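Local coordinates for protein Rik1-associated factor 1 (Schizosaccharomyces pombe, PDB 4O9D) that contributes to heterochromatin establishment within the Clr4 methyltransferase complex, which ubiquitylates and methylates histone H3, this chain being its WD-repeat propeller part, at residues E43-G48 with E70-L75; K198-Y203 with L239-S244; G258-L263 with N282-S287; T395-C398 with D402-M405. One frame throughout, in Å; residues are numbered along the deposited sequence.

Interaction 1 (E43-G48 with E70-L75). With EDO (1,2-ethanediol), chain C.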
# COMPACT_ATOMS: atom_id res chain seq x y z
N GLU A 43 2.77 -3.14 18.32
CA GLU A 43 3.47 -2.42 19.39
C GLU A 43 4.21 -1.20 18.84
O GLU A 43 4.54 -0.28 19.59
CB GLU A 43 4.48 -3.35 20.07
CG GLU A 43 3.82 -4.30 21.06
CD GLU A 43 4.76 -5.36 21.61
OE1 GLU A 43 4.27 -6.19 22.42
OE2 GLU A 43 5.96 -5.39 21.24
N LYS A 44 4.46 -1.21 17.54
CA LYS A 44 5.26 -0.16 16.92
C LYS A 44 4.67 0.13 15.56
O LYS A 44 3.97 -0.73 15.01
CB LYS A 44 6.71 -0.61 16.78
CG LYS A 44 7.40 -0.89 18.11
CD LYS A 44 8.88 -1.19 17.91
CE LYS A 44 9.64 -1.14 19.23
NZ LYS A 44 10.19 0.23 19.48
N PHE A 45 4.94 1.32 15.02
CA PHE A 45 4.44 1.70 13.71
C PHE A 45 5.55 2.47 13.00
O PHE A 45 6.52 2.89 13.63
CB PHE A 45 3.19 2.57 13.85
CG PHE A 45 3.47 3.91 14.47
CD1 PHE A 45 3.84 4.98 13.68
CD2 PHE A 45 3.40 4.07 15.86
CE1 PHE A 45 4.11 6.24 14.26
CE2 PHE A 45 3.66 5.31 16.45
CZ PHE A 45 4.02 6.39 15.66
N ALA A 46 5.40 2.66 11.70
CA ALA A 46 6.35 3.45 10.95
C ALA A 46 5.65 4.28 9.88
O ALA A 46 4.64 3.84 9.31
CB ALA A 46 7.47 2.55 10.31
N LEU A 47 6.19 5.46 9.60
CA LEU A 47 5.60 6.41 8.67
C LEU A 47 6.61 6.77 7.60
O LEU A 47 7.71 7.18 7.92
CB LEU A 47 5.23 7.71 9.40
CG LEU A 47 4.37 7.62 10.66
CD1 LEU A 47 4.26 9.02 11.33
CD2 LEU A 47 2.98 7.07 10.36
N GLY A 48 6.21 6.64 6.33
CA GLY A 48 7.03 7.10 5.24
C GLY A 48 6.37 8.20 4.45
O GLY A 48 5.19 8.09 4.12
N GLU A 70 4.97 6.02 23.54
CA GLU A 70 4.46 7.21 22.88
C GLU A 70 5.62 8.10 22.44
O GLU A 70 5.57 9.33 22.53
CB GLU A 70 3.49 7.94 23.82
CG GLU A 70 2.47 6.98 24.41
CD GLU A 70 1.31 7.67 25.14
OE1 GLU A 70 1.34 8.92 25.32
OE2 GLU A 70 0.37 6.95 25.52
N THR A 71 6.66 7.45 21.95
CA THR A 71 7.82 8.15 21.40
C THR A 71 7.98 7.83 19.92
O THR A 71 7.51 6.81 19.44
CB THR A 71 9.11 7.76 22.13
OG1 THR A 71 9.33 6.36 22.00
CG2 THR A 71 9.02 8.12 23.63
N ILE A 72 8.69 8.71 19.23
CA ILE A 72 8.90 8.55 17.81
C ILE A 72 10.31 9.06 17.43
O ILE A 72 10.84 10.00 18.02
CB ILE A 72 7.75 9.24 17.00
CG1 ILE A 72 7.68 8.70 15.57
CG2 ILE A 72 7.87 10.75 17.00
CD1 ILE A 72 6.60 9.36 14.74
N GLN A 73 10.91 8.41 16.44
CA GLN A 73 12.31 8.66 16.08
C GLN A 73 12.46 8.73 14.57
O GLN A 73 11.89 7.90 13.87
CB GLN A 73 13.21 7.56 16.63
CG GLN A 73 14.68 7.79 16.32
CD GLN A 73 15.55 6.58 16.63
OE1 GLN A 73 15.10 5.58 17.22
NE2 GLN A 73 16.81 6.65 16.22
N SER A 74 13.22 9.72 14.10
CA SER A 74 13.49 9.94 12.68
C SER A 74 14.66 9.08 12.24
O SER A 74 15.66 9.03 12.95
CB SER A 74 13.84 11.42 12.44
OG SER A 74 14.10 11.70 11.07
N LEU A 75 14.56 8.41 11.09
CA LEU A 75 15.65 7.50 10.65
C LEU A 75 16.53 8.13 9.58
O LEU A 75 16.14 9.07 8.91
CB LEU A 75 15.11 6.15 10.12
CG LEU A 75 14.28 5.23 11.02
CD1 LEU A 75 13.95 3.90 10.28
CD2 LEU A 75 14.99 4.97 12.32
C1 EDO C . 11.03 4.36 18.09
O1 EDO C . 11.26 3.00 18.48
C2 EDO C . 10.33 5.12 19.22
O2 EDO C . 11.01 4.95 20.47

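Interaction 2 (K198-Y203 with L239-S244)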
# COMPACT_ATOMS: atom_id res chain seq x y z
N LYS A 198 3.68 -18.33 -4.47
CA LYS A 198 3.85 -17.71 -5.80
C LYS A 198 3.92 -16.19 -5.58
O LYS A 198 3.49 -15.69 -4.53
CB LYS A 198 2.68 -18.06 -6.73
CG LYS A 198 2.34 -19.56 -6.84
CD LYS A 198 3.49 -20.34 -7.50
CE LYS A 198 3.22 -21.85 -7.53
NZ LYS A 198 4.08 -22.57 -8.54
N VAL A 199 4.43 -15.47 -6.57
CA VAL A 199 4.63 -14.03 -6.50
C VAL A 199 3.88 -13.46 -7.69
O VAL A 199 4.14 -13.83 -8.83
CB VAL A 199 6.11 -13.67 -6.61
CG1 VAL A 199 6.32 -12.14 -6.53
CG2 VAL A 199 6.91 -14.41 -5.54
N ILE A 200 2.94 -12.57 -7.40
CA ILE A 200 2.19 -11.89 -8.43
C ILE A 200 2.87 -10.54 -8.67
O ILE A 200 3.16 -9.81 -7.72
CB ILE A 200 0.73 -11.64 -7.96
CG1 ILE A 200 0.05 -12.97 -7.57
CG2 ILE A 200 -0.06 -10.89 -9.01
CD1 ILE A 200 -1.13 -12.76 -6.52
N ILE A 201 3.14 -10.20 -9.92
CA ILE A 201 3.70 -8.89 -10.21
C ILE A 201 2.85 -8.10 -11.22
O ILE A 201 2.49 -8.61 -12.29
CB ILE A 201 5.10 -8.99 -10.81
CG1 ILE A 201 6.03 -9.77 -9.88
CG2 ILE A 201 5.68 -7.59 -11.09
CD1 ILE A 201 7.47 -9.75 -10.32
N GLY A 202 2.60 -6.85 -10.91
CA GLY A 202 1.81 -6.01 -11.80
C GLY A 202 2.73 -5.01 -12.44
O GLY A 202 3.58 -4.44 -11.76
N TYR A 203 2.57 -4.82 -13.75
CA TYR A 203 3.43 -3.91 -14.50
C TYR A 203 2.66 -2.70 -15.04
O TYR A 203 1.46 -2.79 -15.37
CB TYR A 203 4.10 -4.65 -15.68
CG TYR A 203 4.99 -5.81 -15.28
CD1 TYR A 203 4.44 -7.06 -14.98
CD2 TYR A 203 6.37 -5.69 -15.24
CE1 TYR A 203 5.26 -8.15 -14.62
CE2 TYR A 203 7.19 -6.77 -14.87
CZ TYR A 203 6.63 -7.99 -14.58
OH TYR A 203 7.45 -9.05 -14.22
N LEU A 239 -3.48 -4.13 -6.37
CA LEU A 239 -3.63 -5.57 -6.14
C LEU A 239 -4.11 -5.73 -4.72
O LEU A 239 -3.56 -5.08 -3.80
CB LEU A 239 -2.26 -6.30 -6.22
CG LEU A 239 -1.49 -6.39 -7.52
CD1 LEU A 239 -0.20 -7.28 -7.32
CD2 LEU A 239 -2.31 -7.01 -8.63
N TYR A 240 -5.12 -6.56 -4.52
CA TYR A 240 -5.65 -6.74 -3.18
C TYR A 240 -6.03 -8.20 -2.97
O TYR A 240 -6.84 -8.73 -3.73
CB TYR A 240 -6.87 -5.83 -2.96
CG TYR A 240 -7.51 -5.95 -1.61
CD1 TYR A 240 -8.35 -7.02 -1.31
CD2 TYR A 240 -7.30 -4.97 -0.64
CE1 TYR A 240 -8.97 -7.11 -0.06
CE2 TYR A 240 -7.93 -5.06 0.62
CZ TYR A 240 -8.75 -6.14 0.90
OH TYR A 240 -9.34 -6.26 2.14
N MET A 241 -5.45 -8.84 -1.96
CA MET A 241 -5.71 -10.25 -1.65
C MET A 241 -6.79 -10.38 -0.55
O MET A 241 -6.70 -9.76 0.52
CB MET A 241 -4.40 -10.93 -1.19
CG MET A 241 -4.55 -12.40 -0.77
SD MET A 241 -4.83 -13.51 -2.19
CE MET A 241 -3.21 -13.47 -2.98
N HIS A 242 -7.83 -11.18 -0.80
CA HIS A 242 -8.82 -11.43 0.24
C HIS A 242 -8.16 -12.09 1.46
O HIS A 242 -7.22 -12.89 1.31
CB HIS A 242 -9.99 -12.26 -0.29
CG HIS A 242 -11.19 -12.23 0.60
ND1 HIS A 242 -11.48 -13.25 1.49
CD2 HIS A 242 -12.15 -11.30 0.76
CE1 HIS A 242 -12.58 -12.94 2.15
NE2 HIS A 242 -13.02 -11.77 1.72
N PRO A 243 -8.63 -11.73 2.66
CA PRO A 243 -8.06 -12.28 3.91
C PRO A 243 -8.14 -13.81 3.98
O PRO A 243 -7.42 -14.43 4.75
CB PRO A 243 -8.99 -11.69 5.01
CG PRO A 243 -9.61 -10.49 4.40
CD PRO A 243 -9.73 -10.78 2.92
N SER A 244 -9.04 -14.42 3.21
CA SER A 244 -9.14 -15.88 3.15
C SER A 244 -8.13 -16.45 2.17
O SER A 244 -7.94 -17.66 2.09
CB SER A 244 -10.53 -16.29 2.70
OG SER A 244 -10.65 -16.05 1.30

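Interaction 3 (G258-L263 with N282-S287)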
# COMPACT_ATOMS: atom_id res chain seq x y z
N GLY A 258 -11.40 2.20 -16.94
CA GLY A 258 -10.70 1.30 -16.06
C GLY A 258 -11.32 -0.06 -16.00
O GLY A 258 -12.44 -0.23 -16.29
N ARG A 259 -10.55 -1.03 -15.58
CA ARG A 259 -11.03 -2.39 -15.39
C ARG A 259 -10.60 -3.00 -14.05
O ARG A 259 -9.53 -2.67 -13.53
CB ARG A 259 -10.60 -3.28 -16.57
CG ARG A 259 -11.54 -3.09 -17.79
CD ARG A 259 -11.06 -3.80 -19.03
NE ARG A 259 -11.17 -5.26 -18.96
CZ ARG A 259 -12.28 -5.93 -19.23
NH1 ARG A 259 -13.39 -5.28 -19.55
NH2 ARG A 259 -12.29 -7.26 -19.16
N VAL A 260 -11.42 -3.89 -13.51
CA VAL A 260 -11.05 -4.67 -12.34
C VAL A 260 -11.23 -6.15 -12.62
O VAL A 260 -12.30 -6.60 -13.12
CB VAL A 260 -11.90 -4.33 -11.09
CG1 VAL A 260 -11.35 -5.07 -9.87
CG2 VAL A 260 -11.96 -2.83 -10.84
N TYR A 261 -10.20 -6.92 -12.29
CA TYR A 261 -10.24 -8.36 -12.44
C TYR A 261 -10.30 -9.07 -11.11
O TYR A 261 -9.69 -8.62 -10.14
CB TYR A 261 -8.99 -8.85 -13.19
CG TYR A 261 -8.84 -8.18 -14.52
CD1 TYR A 261 -9.44 -8.71 -15.64
CD2 TYR A 261 -8.09 -7.02 -14.65
CE1 TYR A 261 -9.31 -8.10 -16.88
CE2 TYR A 261 -7.94 -6.39 -15.87
CZ TYR A 261 -8.56 -6.94 -16.99
OH TYR A 261 -8.45 -6.32 -18.21
N TYR A 262 -11.03 -10.19 -11.08
CA TYR A 262 -11.07 -11.07 -9.92
C TYR A 262 -10.36 -12.35 -10.33
O TYR A 262 -10.70 -12.95 -11.36
CB TYR A 262 -12.52 -11.40 -9.44
CG TYR A 262 -12.46 -12.40 -8.31
CD1 TYR A 262 -12.15 -11.99 -7.02
CD2 TYR A 262 -12.58 -13.77 -8.56
CE1 TYR A 262 -12.02 -12.91 -5.98
CE2 TYR A 262 -12.45 -14.71 -7.52
CZ TYR A 262 -12.18 -14.27 -6.23
OH TYR A 262 -12.05 -15.17 -5.20
N LEU A 263 -9.35 -12.74 -9.56
CA LEU A 263 -8.53 -13.90 -9.91
C LEU A 263 -8.56 -14.95 -8.81
O LEU A 263 -8.40 -14.63 -7.64
CB LEU A 263 -7.07 -13.47 -10.17
CG LEU A 263 -6.87 -12.47 -11.32
CD1 LEU A 263 -6.70 -11.04 -10.82
CD2 LEU A 263 -5.64 -12.89 -12.15
N ASN A 282 -7.28 4.15 -8.44
CA ASN A 282 -6.25 4.16 -7.40
C ASN A 282 -6.24 2.86 -6.59
O ASN A 282 -5.17 2.36 -6.24
CB ASN A 282 -6.44 5.32 -6.41
CG ASN A 282 -6.14 6.69 -7.01
OD1 ASN A 282 -5.46 6.82 -8.02
ND2 ASN A 282 -6.65 7.73 -6.37
N HIS A 283 -7.43 2.33 -6.25
CA HIS A 283 -7.51 1.18 -5.34
C HIS A 283 -8.70 0.30 -5.67
O HIS A 283 -9.83 0.80 -5.82
CB HIS A 283 -7.66 1.64 -3.87
CG HIS A 283 -6.52 2.47 -3.37
ND1 HIS A 283 -5.29 1.94 -3.07
CD2 HIS A 283 -6.43 3.81 -3.13
CE1 HIS A 283 -4.47 2.91 -2.69
NE2 HIS A 283 -5.14 4.04 -2.69
N ALA A 284 -8.46 -1.01 -5.76
CA ALA A 284 -9.55 -1.99 -5.84
C ALA A 284 -9.53 -2.87 -4.60
O ALA A 284 -8.44 -3.16 -4.07
CB ALA A 284 -9.37 -2.85 -7.09
N THR A 285 -10.70 -3.30 -4.12
CA THR A 285 -10.73 -4.25 -2.99
C THR A 285 -11.77 -5.35 -3.20
O THR A 285 -12.53 -5.35 -4.18
CB THR A 285 -11.04 -3.57 -1.60
OG1 THR A 285 -12.43 -3.26 -1.51
CG2 THR A 285 -10.19 -2.31 -1.41
N ILE A 286 -11.74 -6.32 -2.30
CA ILE A 286 -12.84 -7.27 -2.17
C ILE A 286 -13.35 -7.14 -0.76
O ILE A 286 -12.54 -7.05 0.17
CB ILE A 286 -12.35 -8.73 -2.30
CG1 ILE A 286 -11.66 -8.98 -3.64
CG2 ILE A 286 -13.53 -9.67 -2.12
CD1 ILE A 286 -10.78 -10.25 -3.63
N SER A 287 -14.66 -7.22 -0.56
CA SER A 287 -15.22 -7.19 0.80
C SER A 287 -14.74 -8.35 1.65
O SER A 287 -14.32 -9.38 1.13
CB SER A 287 -16.77 -7.17 0.78
OG SER A 287 -17.29 -8.38 0.25

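Interaction 4 (T395-C398 with D402-M405)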
# COMPACT_ATOMS: atom_id res chain seq x y z
N THR A 395 -4.96 5.17 11.08
CA THR A 395 -4.07 6.28 10.85
C THR A 395 -4.50 6.91 9.54
O THR A 395 -4.68 6.21 8.55
CB THR A 395 -2.56 5.79 10.76
OG1 THR A 395 -2.17 5.15 11.99
CG2 THR A 395 -1.65 6.97 10.54
N VAL A 396 -4.69 8.23 9.54
CA VAL A 396 -5.14 8.95 8.37
C VAL A 396 -4.23 10.15 8.13
O VAL A 396 -3.89 10.86 9.07
CB VAL A 396 -6.61 9.41 8.56
CG1 VAL A 396 -7.11 10.17 7.35
CG2 VAL A 396 -7.48 8.19 8.84
N CYS A 397 -3.81 10.36 6.89
CA CYS A 397 -2.85 11.43 6.55
C CYS A 397 -3.41 12.33 5.45
O CYS A 397 -4.21 11.89 4.63
CB CYS A 397 -1.55 10.84 6.04
SG CYS A 397 -0.95 9.38 6.92
N CYS A 398 -2.95 13.58 5.40
CA CYS A 398 -3.45 14.50 4.36
C CYS A 398 -2.33 15.34 3.78
O CYS A 398 -1.22 15.35 4.29
CB CYS A 398 -4.58 15.39 4.90
SG CYS A 398 -4.09 16.62 6.17
N ASP A 402 0.09 16.36 7.75
CA ASP A 402 -0.69 15.93 8.91
C ASP A 402 -0.82 14.42 8.96
O ASP A 402 -1.15 13.79 7.97
CB ASP A 402 -2.10 16.55 8.92
CG ASP A 402 -2.11 17.95 9.54
OD1 ASP A 402 -1.16 18.28 10.27
OD2 ASP A 402 -3.07 18.71 9.29
N VAL A 403 -0.59 13.86 10.14
CA VAL A 403 -0.87 12.46 10.40
C VAL A 403 -1.72 12.33 11.66
O VAL A 403 -1.26 12.65 12.77
CB VAL A 403 0.45 11.66 10.58
CG1 VAL A 403 0.16 10.18 10.92
CG2 VAL A 403 1.25 11.74 9.33
N ASN A 404 -2.97 11.89 11.50
CA ASN A 404 -3.84 11.63 12.64
C ASN A 404 -3.93 10.16 12.99
O ASN A 404 -4.21 9.32 12.12
CB ASN A 404 -5.25 12.20 12.40
CG ASN A 404 -5.27 13.72 12.36
OD1 ASN A 404 -4.27 14.36 12.66
ND2 ASN A 404 -6.41 14.29 12.00
N MET A 405 -3.71 9.84 14.26
CA MET A 405 -3.87 8.47 14.75
C MET A 405 -5.08 8.34 15.70
O MET A 405 -5.18 9.08 16.69
CB MET A 405 -2.63 8.02 15.54
CG MET A 405 -1.44 7.58 14.71
SD MET A 405 -0.66 6.11 15.44
CE MET A 405 0.49 5.67 14.14
O HOH W 1 0.82 13.61 5.51

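Interaction 1 (E43-G48 with E70-L75)
The methyl tip CD1 of I72 lies against both F45 and L47, residues on a strand two positions away in the same sheet. It is 4.0 Å from F45 CE1 on the phenyl ring and 4.1 Å from L47 CD1, and each pair of side chains crosses at about a right angle. I72 holds CG1 opposite its backbone N (chi1 -161°), which carries the extended branch toward F45 and L47. Phenylalanine and leucine suit the facing strand because each is long enough to reach over the intervening strand 62-66. Within their own strand they also pack together, with L47 CG lying in the plane of the F45 ring at its edge.

By strand alternation, K44 and T71 leave their strands on the side opposite to F45 and I72. There a 1,2-ethanediol molecule, probably from the crystallisation liquor, links them. T71 OG1 hydrogen-bonds its O2 at 2.7 Å, while K44 NZ makes a weak bond of 3.1 Å to its O1. The lysine amine also forms a salt bridge with D66, and the threonine hydroxyl bonds S69. A G1 beta bulge places E70 and T71 together opposite D66.

F67 and F419 meet the F45 ring, and W63 of the middle strand touches I72. F26, from strand 21-26 of the adjoining blade, packs on L47 and I72, while strand 420-422 flanks 71-74 at the sheet's outer edge.

Interaction 2 (K198-Y203 with L239-S244)
I200 splits its two branches between two partners: CG2 goes to L239 and CD1 to M241. The distance from I200 CG2 to L239 CD1 is 4.0 Å, and that from I200 CD1 to M241 CE is 4.2 Å, so both contacts of I200 are methyl to methyl. Both pairings are slanted, neither parallel nor perpendicular. The beta-branched isoleucine suits the spot because its branches diverge at CB: CG1 stands opposite the carbonyl carbon (chi1 -57°), and CG2 is thereby placed opposite the backbone N. M241 reaches its partner by a bent chain, folded at both chi2 and chi3, an adjustment that flexible methionine makes readily. L239 CD2 lies on the side of G202 where a side chain would point, so a glycine suits the place.

This is an interface between successive blades of a beta-propeller. Strand 198-204 is second in the sheet spanning 182-228, and strand 235-241 is the first of the following sheet. F248 of strand 247-253 touches both I200 and M241, L217 covers I200 from its own sheet, and L185 packs on L239.

Beyond M241 the chain turns, and H242 closes locally on S244. H242 ND1 accepts from S244 N at 3.2 Å, the donor lying well out of the ring plane, and also pairs with S244 OG at 2.9 Å. P243 CD covers one face of the imidazole.

Interaction 3 (G258-L263 with N282-S287)
Two neighbouring propeller blades meet where V260 and Y262, on the third strand of one sheet, pack against A284 and I286 on the first strand of the next, which belongs to WD repeat 2. In a propeller, the faces of adjacent twisted sheets pack round a central axis, and apolar side chains pointing from one face to the other fill the seam.

V260 CG1 lies 4.1 Å from A284 CB. The small alanine suits this position, since here the strands come nearest, with V260 CA and A284 CA 7.2 Å apart. Two residues along, the spacing has widened to 8.8 Å between Y262 CA and I286 CA, and larger side chains take over. I286 brings its CD1 methyl to the edge of the Y262 ring, in the ring plane, at 3.8 Å from CE1. The tyrosine swings CG opposite its backbone N (chi1 175°), so the ring extends toward the isoleucine, and the two side chains cross almost perpendicularly.

On the reverse side of strand 258-264, R259 NE donates a nearly straight bond of 3.0 Å to Y261 OH, which lies in the guanidinium plane; E234 also bonds that hydroxyl. T285 points away from the seam, and its OG1 bonds T294 and W344 on the far side of its strand. A more specific tie between the blades lies close by, in the hydrogen bond of A284 N with S238 OG.

The two segments themselves meet carbon to carbon, an interaction with little directional demand, so the fit depends on matched side-chain sizes.

Interaction 4 (T395-C398 with D402-M405)
Backbone hydrogen bonds join V396 and N404 in both directions: V396 N donates to N404 O and N404 N to V396 O, each at 2.8 Å. A third bond, longer at 3.1 Å, runs from C398 N to D402 O. One water donates to both C398 O and D402 O, so the backbone carbonyl of D402 serves two donors. The non-hydrogen-bonded pairs, C397 with V403 between these bonds and T395 with M405 beyond, lie closer, and T395 CA approaches N404 O at 3.3 Å.

The segments form an antiparallel beta hairpin of WD repeat 4. Strand 21-26, from the chain's other end, pairs with 403-407 and completes the blade, the velcro closure of propellers.

Among side chains, T395, C397, V403 and M405 share one face, turned to strand 33-38 of the next blade. T395 CG2 meets V403 CG1 at 3.7 Å, and C397 SG meets V403 CG2 at 4.0 Å; T395 and V403, beta-branched, suit extended strands. T395 lies alongside M405; its OG1, opposite the carbonyl carbon (chi1 -60°), bonds Y38 OH, and CG2, opposite the backbone N, turns to V403. With an alanine here, Y38 would probably lose this partner and V403 CG1 would face a gap.

On the opposite face, N404 OD1 bonds H25. At the turn end, C398 SG presses on D402 CB at 3.4 Å, while the carboxylate of D402 reaches N27 and, weakly, N379.

Overall arrangement
The four contacts belong to one propeller of eight sheets and follow in series along the chain, clustering in two pairs. Interactions 2 and 3, with centres 11 Å apart, lie at successive seams and share the sheet 235-276; a weak hydrogen bond from H242 NE2 to S287 O adds to their link. Interactions 1 and 4, centred 13 Å apart, come from near the chain's two ends but touch across the seam between the closing blade and the next, F45 CD1 reaching M405 CE at 3.5 Å. The pairs are about 25 to 31 Å apart, centre to centre. Together they sample packing within a blade, between blades and in the closing hairpin, consistent with all three holding the ring.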